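Local atomic coordinates of titin (Homo sapiens, PDB entry 2A38), a protein that serves as a giant structural protein of muscle and probably also acts as a protein kinase, represented here by the tandem pair of immunoglobulin-like domains at its N-terminus. Residues A27-F32 / Y78-T83; V54-S59 / A63-P68; L123-T128 / V135-D140; E36-W39 / Q44-S47. All blocks are in the same frame, centred on the assembly; numbering follows the deposited sequence.

Contacts 1, 2 and 4 share the N-terminal immunoglobulin domain and touch one another, their centres lying about 11 to 13 Å apart; contact 3 belongs to the second domain, about 44 to 55 Å from them between centres. In chain order, contact 4 and then contact 2 fall inside the loop closed by contact 1, and contact 3 follows. Contact 1 spans the sandwich from strand 23-32 to strand 76-84. Contact 2 is a hairpin in the sheet that holds strand 23-32, and contact 4 joins strand 36-41, which borders strand 76-84 in the other sheet, to the loop after it. Contact 3 likewise spans its own sandwich. The two domains thus have separate cores, strung in series along the chain.

Contact 1 of 4, residues A27-F32 / Y78-T83; sequences AHISGF and YSLKAT. With CD (cadmium ion), chain D.
Ile-29 and Leu-80 reach toward each other tip to tip across the middle of an immunoglobulin I-set beta sandwich, Ile-29 CD1 meeting Leu-80 CD2 at 3.6 Å. They belong to strands B and F, one in each sheet, and the segments run nearly parallel, at 16°, with their axes 8.7 Å apart. No hydrogen bond spans this gap; the two segments meet through side chains alone. The two branches of Ile-29 have different main partners. CG1 is turned beside the backbone N (chi1 -59°) and carries CD1 chiefly to Leu-80, while CG2 settles on the methyl of Ala-82, 3.9 Å from its CB. Leu-80 has CG on the far side from its own N (chi1 177°), which brings CD2 between two groups of the opposite strand: besides Ile-29 it touches Ala-27, whose CB is also 3.6 Å away. Ala-27 and Leu-80 occupy the positions where many immunoglobulin domains carry the disulfide joining strands B and F, so here a purely apolar contact takes its place. All four touching residues are buried, and Val-37 of strand 36-41 and Phe-8 of strand 4-8 continue the packing around Ile-29 and Leu-80.

His-28 lies between the two inward-pointing residues in sequence and directs its CB the other way, off the core. Its ring serves a cadmium site completed by Glu-26, and water 1, also on the metal, lies in the ring plane at its edge. The histidine is bound through NE2, 2.4 Å from the cadmium ion.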
# COMPACT_ATOMS: atom_id res chain seq x y z
N ALA A 27 16.85 -2.15 -19.75
CA ALA A 27 18.07 -2.65 -20.33
C ALA A 27 18.21 -2.09 -21.73
O ALA A 27 17.23 -1.70 -22.34
CB ALA A 27 18.04 -4.16 -20.38
N HIS A 28 19.43 -2.04 -22.23
CA HIS A 28 19.67 -1.58 -23.57
C HIS A 28 20.22 -2.76 -24.31
O HIS A 28 21.19 -3.38 -23.88
CB HIS A 28 20.67 -0.44 -23.59
CG HIS A 28 20.08 0.86 -23.16
ND1 HIS A 28 19.61 1.80 -24.05
CD2 HIS A 28 19.83 1.36 -21.93
CE1 HIS A 28 19.09 2.81 -23.39
NE2 HIS A 28 19.21 2.57 -22.10
N ILE A 29 19.58 -3.07 -25.42
CA ILE A 29 19.99 -4.21 -26.21
C ILE A 29 20.40 -3.77 -27.60
O ILE A 29 19.73 -2.95 -28.23
CB ILE A 29 18.84 -5.21 -26.32
CG1 ILE A 29 18.44 -5.67 -24.92
CG2 ILE A 29 19.25 -6.39 -27.21
CD1 ILE A 29 17.21 -6.53 -24.88
N SER A 30 21.52 -4.32 -28.06
CA SER A 30 22.02 -4.02 -29.38
C SER A 30 21.93 -5.31 -30.20
O SER A 30 21.73 -6.39 -29.64
CB SER A 30 23.47 -3.54 -29.27
OG SER A 30 23.91 -2.94 -30.48
N GLY A 31 22.07 -5.21 -31.51
CA GLY A 31 22.00 -6.40 -32.35
C GLY A 31 21.46 -6.07 -33.74
O GLY A 31 20.72 -5.11 -33.92
N PHE A 32 21.83 -6.88 -34.73
CA PHE A 32 21.34 -6.64 -36.07
C PHE A 32 21.19 -7.94 -36.85
O PHE A 32 22.14 -8.70 -36.98
CB PHE A 32 22.27 -5.70 -36.83
CG PHE A 32 21.70 -5.26 -38.14
CD1 PHE A 32 20.64 -4.36 -38.18
CD2 PHE A 32 22.17 -5.80 -39.34
CE1 PHE A 32 20.04 -4.02 -39.39
CE2 PHE A 32 21.58 -5.46 -40.55
CZ PHE A 32 20.51 -4.57 -40.58
N TYR A 78 14.12 -11.91 -12.37
CA TYR A 78 13.53 -11.49 -13.63
C TYR A 78 14.66 -11.50 -14.65
O TYR A 78 15.76 -11.05 -14.36
CB TYR A 78 12.97 -10.08 -13.53
CG TYR A 78 11.69 -9.99 -12.75
CD1 TYR A 78 11.67 -10.20 -11.36
CD2 TYR A 78 10.48 -9.71 -13.40
CE1 TYR A 78 10.47 -10.13 -10.65
CE2 TYR A 78 9.29 -9.64 -12.70
CZ TYR A 78 9.29 -9.86 -11.33
OH TYR A 78 8.10 -9.79 -10.66
N SER A 79 14.39 -12.04 -15.83
CA SER A 79 15.40 -12.07 -16.86
C SER A 79 14.84 -11.62 -18.18
O SER A 79 13.65 -11.70 -18.44
CB SER A 79 15.99 -13.47 -16.98
OG SER A 79 15.00 -14.40 -17.38
N LEU A 80 15.73 -11.15 -19.03
CA LEU A 80 15.39 -10.65 -20.35
C LEU A 80 16.19 -11.43 -21.40
O LEU A 80 17.41 -11.50 -21.30
CB LEU A 80 15.74 -9.17 -20.41
CG LEU A 80 15.55 -8.37 -21.70
CD1 LEU A 80 14.10 -8.38 -22.09
CD2 LEU A 80 16.02 -6.94 -21.46
N LYS A 81 15.50 -12.05 -22.35
CA LYS A 81 16.17 -12.79 -23.43
C LYS A 81 16.05 -12.02 -24.74
O LYS A 81 14.98 -11.53 -25.07
CB LYS A 81 15.53 -14.16 -23.68
CG LYS A 81 15.85 -15.22 -22.65
CD LYS A 81 15.40 -16.60 -23.15
CE LYS A 81 15.55 -17.66 -22.06
NZ LYS A 81 15.20 -19.04 -22.53
N ALA A 82 17.15 -11.92 -25.48
CA ALA A 82 17.17 -11.23 -26.77
C ALA A 82 17.64 -12.23 -27.83
O ALA A 82 18.62 -12.94 -27.61
CB ALA A 82 18.13 -10.04 -26.70
N THR A 83 16.95 -12.29 -28.97
CA THR A 83 17.33 -13.24 -30.00
C THR A 83 17.23 -12.77 -31.44
O THR A 83 16.32 -12.04 -31.80
CB THR A 83 16.44 -14.50 -29.90
OG1 THR A 83 16.43 -14.98 -28.56
CG2 THR A 83 16.97 -15.60 -30.81
CD CD D . 18.61 3.97 -20.23
O HOH W 1 19.72 2.65 -18.70

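Contact 2 of 4, residues V54-S59 / A63-P68; sequences VQISFS and AKLTIP
The ring of Phe-58 meets Ala-63 obliquely, its CD1 lying 3.7 Å from the alanine CB, while the backbone N of Ala-63 sits in the ring plane at an edge. Phe-58 CB is on the face shared by Ile-56 and Leu-65, and with CG opposite the backbone N (chi1 -179°) the ring swings so that CD1 lies against Ala-63; Val-34 and Val-37 also pack on it. The other flat group, the amide of Gln-55, belongs to the opposite side: it lies alongside Thr-66, both side chains pointing the same way, with Gln-55 OE1 3.8 Å from Thr-66 CG2.

Segments 54-59 and 63-68 form the D-E hairpin of the immunoglobulin sandwich, antiparallel at 169°, with 55-59 as the edge strand of its sheet. The hydrogen-bonded pairs are Gln-55 with Thr-66 and Ser-57 with Lys-64, two bonds each. The bond from Gln-55 N to Thr-66 O, 2.8 Å long, is almost perfectly straight at 179°, and the donor lies in the carbonyl plane.

Between these pairs stand Ile-56 and Leu-65, side by side, Leu-65 buried and Ile-56 more exposed, with Ile-56 CG1 4.2 Å from Leu-65 CG. Val-54 crosses Leu-65 at a slant, and its CG2 comes within 3.8 Å of Leu-65 CD2. On the outward face Ser-57 OG rests 3.6 Å from Lys-64 CB, while the lysine chain bends beyond CG and leads its amine away.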
# COMPACT_ATOMS: atom_id res chain seq x y z
N VAL A 54 1.33 -5.23 -15.45
CA VAL A 54 2.70 -5.15 -15.94
C VAL A 54 2.78 -4.46 -17.29
O VAL A 54 2.08 -4.83 -18.24
CB VAL A 54 3.36 -6.55 -16.06
CG1 VAL A 54 2.82 -7.29 -17.29
CG2 VAL A 54 4.86 -6.41 -16.13
N GLN A 55 3.62 -3.44 -17.38
CA GLN A 55 3.79 -2.69 -18.61
C GLN A 55 5.12 -3.07 -19.24
O GLN A 55 6.17 -2.83 -18.66
CB GLN A 55 3.77 -1.19 -18.31
CG GLN A 55 2.68 -0.76 -17.33
CD GLN A 55 2.65 0.74 -17.12
OE1 GLN A 55 3.67 1.37 -16.81
NE2 GLN A 55 1.47 1.33 -17.27
N ILE A 56 5.06 -3.69 -20.41
CA ILE A 56 6.27 -4.10 -21.10
C ILE A 56 6.44 -3.32 -22.40
O ILE A 56 5.48 -3.16 -23.16
CB ILE A 56 6.24 -5.60 -21.42
CG1 ILE A 56 6.26 -6.40 -20.11
CG2 ILE A 56 7.41 -5.98 -22.31
CD1 ILE A 56 6.03 -7.88 -20.28
N SER A 57 7.65 -2.84 -22.64
CA SER A 57 7.92 -2.08 -23.86
C SER A 57 9.33 -2.33 -24.37
O SER A 57 10.22 -2.69 -23.61
CB SER A 57 7.72 -0.58 -23.61
OG SER A 57 8.67 -0.09 -22.69
N PHE A 58 9.52 -2.15 -25.68
CA PHE A 58 10.82 -2.31 -26.33
C PHE A 58 10.91 -1.34 -27.49
O PHE A 58 10.39 -1.61 -28.57
CB PHE A 58 11.04 -3.73 -26.84
CG PHE A 58 12.39 -3.94 -27.48
CD1 PHE A 58 13.55 -3.47 -26.85
CD2 PHE A 58 12.51 -4.59 -28.70
CE1 PHE A 58 14.81 -3.66 -27.43
CE2 PHE A 58 13.77 -4.78 -29.29
CZ PHE A 58 14.92 -4.31 -28.65
N SER A 59 11.57 -0.21 -27.27
CA SER A 59 11.70 0.82 -28.28
C SER A 59 13.09 1.46 -28.25
O SER A 59 13.68 1.61 -27.18
CB SER A 59 10.64 1.90 -28.05
OG SER A 59 10.88 3.03 -28.88
N ALA A 63 14.61 -1.81 -23.64
CA ALA A 63 13.54 -2.69 -23.18
C ALA A 63 13.21 -2.29 -21.75
O ALA A 63 14.11 -2.09 -20.94
CB ALA A 63 13.99 -4.14 -23.22
N LYS A 64 11.93 -2.17 -21.45
CA LYS A 64 11.50 -1.79 -20.12
C LYS A 64 10.31 -2.61 -19.64
O LYS A 64 9.40 -2.91 -20.40
CB LYS A 64 11.15 -0.30 -20.11
CG LYS A 64 10.54 0.20 -18.81
CD LYS A 64 10.61 1.71 -18.71
CE LYS A 64 12.06 2.16 -18.67
NZ LYS A 64 12.22 3.59 -18.32
N LEU A 65 10.36 -2.97 -18.36
CA LEU A 65 9.29 -3.73 -17.72
C LEU A 65 8.94 -2.98 -16.45
O LEU A 65 9.76 -2.85 -15.54
CB LEU A 65 9.77 -5.14 -17.36
CG LEU A 65 8.69 -6.05 -16.76
CD1 LEU A 65 9.05 -7.50 -16.99
CD2 LEU A 65 8.54 -5.76 -15.28
N THR A 66 7.72 -2.46 -16.38
CA THR A 66 7.30 -1.70 -15.22
C THR A 66 6.11 -2.31 -14.50
O THR A 66 5.12 -2.68 -15.12
CB THR A 66 6.92 -0.25 -15.60
OG1 THR A 66 8.07 0.42 -16.13
CG2 THR A 66 6.41 0.51 -14.38
N ILE A 67 6.23 -2.43 -13.18
CA ILE A 67 5.15 -2.95 -12.36
C ILE A 67 4.67 -1.74 -11.57
O ILE A 67 5.40 -1.21 -10.73
CB ILE A 67 5.63 -4.03 -11.37
CG1 ILE A 67 6.32 -5.16 -12.14
CG2 ILE A 67 4.45 -4.57 -10.59
CD1 ILE A 67 6.84 -6.27 -11.26
N PRO A 68 3.44 -1.26 -11.86
CA PRO A 68 2.84 -0.10 -11.18
C PRO A 68 2.89 -0.20 -9.65
O PRO A 68 3.68 0.48 -9.00
CB PRO A 68 1.42 -0.08 -11.73
CG PRO A 68 1.63 -0.56 -13.14
CD PRO A 68 2.55 -1.74 -12.93

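Contact 3 of 4, residues L123-T128 / V135-D140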
# COMPACT_ATOMS: atom_id res chain seq x y z
N LEU A 123 -19.69 10.43 17.47
CA LEU A 123 -18.30 10.85 17.45
C LEU A 123 -17.58 9.89 16.49
O LEU A 123 -17.60 8.68 16.70
CB LEU A 123 -17.70 10.74 18.86
CG LEU A 123 -18.47 11.47 19.96
CD1 LEU A 123 -17.90 11.13 21.33
CD2 LEU A 123 -18.40 12.95 19.70
N GLN A 124 -16.97 10.42 15.44
CA GLN A 124 -16.27 9.58 14.47
C GLN A 124 -14.81 9.91 14.26
O GLN A 124 -14.37 11.03 14.48
CB GLN A 124 -16.92 9.67 13.09
CG GLN A 124 -18.34 9.22 12.99
CD GLN A 124 -18.73 8.99 11.55
OE1 GLN A 124 -18.24 9.67 10.64
NE2 GLN A 124 -19.63 8.03 11.32
N VAL A 125 -14.08 8.90 13.79
CA VAL A 125 -12.67 9.02 13.46
C VAL A 125 -12.41 8.13 12.25
O VAL A 125 -13.10 7.14 12.01
CB VAL A 125 -11.76 8.52 14.62
CG1 VAL A 125 -11.97 9.37 15.86
CG2 VAL A 125 -12.06 7.05 14.93
N ARG A 126 -11.42 8.50 11.45
CA ARG A 126 -11.02 7.69 10.31
C ARG A 126 -9.53 7.48 10.53
O ARG A 126 -8.77 8.44 10.64
CB ARG A 126 -11.27 8.42 8.98
CG ARG A 126 -10.81 7.61 7.79
CD ARG A 126 -11.14 8.28 6.47
NE ARG A 126 -12.54 8.11 6.10
CZ ARG A 126 -13.07 6.96 5.68
NH1 ARG A 126 -12.32 5.87 5.58
NH2 ARG A 126 -14.36 6.91 5.35
N VAL A 127 -9.11 6.22 10.63
CA VAL A 127 -7.71 5.90 10.90
C VAL A 127 -7.06 5.04 9.83
O VAL A 127 -7.67 4.10 9.32
CB VAL A 127 -7.56 5.14 12.24
CG1 VAL A 127 -6.09 4.92 12.55
CG2 VAL A 127 -8.23 5.90 13.36
N THR A 128 -5.82 5.37 9.50
CA THR A 128 -5.06 4.61 8.52
C THR A 128 -3.75 4.16 9.15
O THR A 128 -3.35 4.67 10.20
CB THR A 128 -4.74 5.44 7.27
OG1 THR A 128 -4.04 6.63 7.67
CG2 THR A 128 -6.02 5.80 6.52
N VAL A 135 -7.93 -0.13 17.06
CA VAL A 135 -8.53 1.10 17.59
C VAL A 135 -9.45 0.84 18.78
O VAL A 135 -10.31 -0.04 18.73
CB VAL A 135 -9.33 1.81 16.48
CG1 VAL A 135 -9.79 3.18 16.94
CG2 VAL A 135 -8.47 1.94 15.23
N LYS A 136 -9.27 1.61 19.84
CA LYS A 136 -10.12 1.47 21.02
C LYS A 136 -10.58 2.84 21.50
O LYS A 136 -9.85 3.81 21.39
CB LYS A 136 -9.37 0.74 22.14
CG LYS A 136 -9.10 -0.71 21.78
CD LYS A 136 -8.40 -1.46 22.90
CE LYS A 136 -8.25 -2.94 22.55
NZ LYS A 136 -7.46 -3.70 23.56
N PHE A 137 -11.80 2.90 22.01
CA PHE A 137 -12.38 4.16 22.48
C PHE A 137 -12.40 4.22 23.99
O PHE A 137 -12.68 3.22 24.65
CB PHE A 137 -13.80 4.32 21.95
CG PHE A 137 -13.89 4.38 20.46
CD1 PHE A 137 -13.62 3.26 19.67
CD2 PHE A 137 -14.24 5.57 19.82
CE1 PHE A 137 -13.69 3.32 18.28
CE2 PHE A 137 -14.32 5.65 18.43
CZ PHE A 137 -14.04 4.52 17.66
N TYR A 138 -12.14 5.40 24.53
CA TYR A 138 -12.13 5.59 25.97
C TYR A 138 -12.92 6.80 26.42
O TYR A 138 -13.05 7.78 25.69
CB TYR A 138 -10.69 5.77 26.45
CG TYR A 138 -9.80 4.61 26.10
CD1 TYR A 138 -9.60 3.57 27.00
CD2 TYR A 138 -9.16 4.55 24.87
CE1 TYR A 138 -8.80 2.48 26.67
CE2 TYR A 138 -8.36 3.47 24.53
CZ TYR A 138 -8.18 2.44 25.44
OH TYR A 138 -7.37 1.38 25.11
N ARG A 139 -13.47 6.72 27.62
CA ARG A 139 -14.20 7.82 28.21
C ARG A 139 -13.48 8.05 29.53
O ARG A 139 -13.48 7.18 30.40
CB ARG A 139 -15.65 7.47 28.50
CG ARG A 139 -16.41 8.68 29.04
CD ARG A 139 -17.61 8.28 29.88
NE ARG A 139 -18.14 9.44 30.59
CZ ARG A 139 -19.00 9.37 31.60
NH1 ARG A 139 -19.43 8.19 32.02
NH2 ARG A 139 -19.43 10.48 32.18
N ASP A 140 -12.84 9.20 29.67
CA ASP A 140 -12.08 9.51 30.88
C ASP A 140 -11.12 8.37 31.23
O ASP A 140 -10.98 7.99 32.40
CB ASP A 140 -13.02 9.78 32.07
CG ASP A 140 -13.84 11.07 31.92
OD1 ASP A 140 -13.28 12.11 31.50
OD2 ASP A 140 -15.05 11.03 32.23
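Val-125 is the first residue along segment 123-128 to touch the opposite strand. Its CB points toward segment 135-140, and with CG1 turned beside the backbone N (chi1 -62°) it is the other methyl, CG2, that meets the far end of the Phe-137 ring, 4.2 Å from CZ. The ring is met obliquely, and the two residues are held by apolar contact alone. The same valine is walled in further by Val-176 of strand 172-180, Phe-106 of strand 102-106 and Tyr-159, which also borders Phe-137.

Arg-126 comes next and belongs to the other face of its strand, and Val-127 then returns to the interior. Val-127 CG2 approaches Val-135 CG2 at 4.4 Å, a loose methyl-to-methyl contact between two valines whose CG1 branches both lie opposite the backbone N. Here the chains are well separated, with the CA atoms of Val-127 and Val-135 8.3 Å apart, and no hydrogen bond joins the segments. Phe-106 covers Val-127 as well, while Val-176 and Tyr-159 reach Val-135. Of the four touching residues, Val-125, Val-127 and Phe-137 are buried and Val-135 is partly exposed.

The two valine-centred contacts join strands B and C from opposite sheets, and Phe-137 holds the place of the core tryptophan of strand C that marks the immunoglobulin I-set sandwich.

Contact 4 of 4, residues E36-W39 / Q44-S47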
# COMPACT_ATOMS: atom_id res chain seq x y z
N GLU A 36 14.48 -10.10 -31.14
CA GLU A 36 13.16 -10.29 -30.58
C GLU A 36 13.42 -10.37 -29.08
O GLU A 36 14.31 -11.11 -28.64
CB GLU A 36 12.53 -11.59 -31.04
CG GLU A 36 12.16 -11.63 -32.50
CD GLU A 36 11.26 -12.81 -32.81
OE1 GLU A 36 10.10 -12.81 -32.34
OE2 GLU A 36 11.71 -13.74 -33.52
N VAL A 37 12.64 -9.63 -28.30
CA VAL A 37 12.81 -9.59 -26.85
C VAL A 37 11.68 -10.24 -26.07
O VAL A 37 10.51 -10.16 -26.44
CB VAL A 37 13.00 -8.12 -26.40
CG1 VAL A 37 12.88 -8.01 -24.91
CG2 VAL A 37 14.35 -7.63 -26.85
N SER A 38 12.03 -10.88 -24.96
CA SER A 38 11.06 -11.56 -24.14
C SER A 38 11.48 -11.57 -22.68
O SER A 38 12.65 -11.77 -22.37
CB SER A 38 10.91 -12.99 -24.66
OG SER A 38 10.30 -13.83 -23.70
N TRP A 39 10.53 -11.33 -21.77
CA TRP A 39 10.82 -11.31 -20.34
C TRP A 39 10.39 -12.61 -19.66
O TRP A 39 9.48 -13.28 -20.13
CB TRP A 39 10.10 -10.15 -19.67
CG TRP A 39 10.59 -8.79 -20.09
CD1 TRP A 39 10.22 -8.08 -21.20
CD2 TRP A 39 11.54 -7.97 -19.38
NE1 TRP A 39 10.87 -6.86 -21.22
CE2 TRP A 39 11.69 -6.77 -20.12
CE3 TRP A 39 12.27 -8.14 -18.20
CZ2 TRP A 39 12.54 -5.74 -19.71
CZ3 TRP A 39 13.12 -7.11 -17.80
CH2 TRP A 39 13.25 -5.93 -18.55
N GLN A 44 9.74 -18.62 -16.49
CA GLN A 44 8.45 -18.59 -17.16
C GLN A 44 8.12 -17.19 -17.67
O GLN A 44 8.27 -16.21 -16.95
CB GLN A 44 7.38 -19.09 -16.20
CG GLN A 44 7.69 -20.49 -15.69
CD GLN A 44 6.89 -20.87 -14.48
OE1 GLN A 44 6.93 -20.19 -13.45
NE2 GLN A 44 6.14 -21.97 -14.58
N VAL A 45 7.68 -17.11 -18.92
CA VAL A 45 7.37 -15.84 -19.58
C VAL A 45 6.37 -14.93 -18.86
O VAL A 45 5.36 -15.38 -18.33
CB VAL A 45 6.86 -16.08 -21.02
CG1 VAL A 45 5.56 -16.84 -20.99
CG2 VAL A 45 6.70 -14.76 -21.75
N ILE A 46 6.68 -13.64 -18.85
CA ILE A 46 5.85 -12.63 -18.21
C ILE A 46 4.91 -12.02 -19.24
O ILE A 46 5.29 -11.82 -20.39
CB ILE A 46 6.69 -11.50 -17.61
CG1 ILE A 46 7.68 -12.07 -16.59
CG2 ILE A 46 5.79 -10.45 -16.97
CD1 ILE A 46 8.65 -11.05 -16.04
N SER A 47 3.69 -11.71 -18.81
CA SER A 47 2.71 -11.10 -19.70
C SER A 47 1.60 -10.48 -18.87
O SER A 47 1.56 -10.65 -17.64
CB SER A 47 2.10 -12.15 -20.63
OG SER A 47 1.28 -13.04 -19.91
O HOH W 2 7.75 -10.81 -22.36
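Trp-39 and Ile-46 form the close part of this contact, through one backbone hydrogen bond and one apolar touch. Ile-46 N donates to Trp-39 O at 3.1 Å; the bond is fairly straight at hydrogen, but the donor stands well above the carbonyl plane, 50° out of it, and so does not use a lone-pair direction. Trp-39 O also takes a CA-H...O contact from Val-45 CA at 3.4 Å. Just beside it, Ile-46 turns CG1 next to its backbone N (chi1 -58°) and extends CD1 against Trp-39 CB, at 4.0 Å. Both residues are buried.

Away from this point the contact thins. Val-45 is exposed; its CG2 lies 3.5 Å from Trp-39 O but no nearer than 4.2 Å to Ser-38 OG, and Gln-44 is poorly ordered. Where the backbones diverge, water 2 takes over: it accepts from Trp-39 N at 2.9 Å and gives a weak bond to Ile-46 O, lying in the plane of the indole at its edge.

Segment 44-47 lies in the loop between strand 36-41, the edge strand of its sheet, and strand 55-59. Trp-39, the core tryptophan of strand C in this immunoglobulin domain, sends its indole inward to Phe-25, Ile-56, Ala-63, Leu-65 and Leu-80, whereas Ile-46 closes the side of the sandwich against Leu-65 of strand 62-67 and Tyr-78 of strand 76-84.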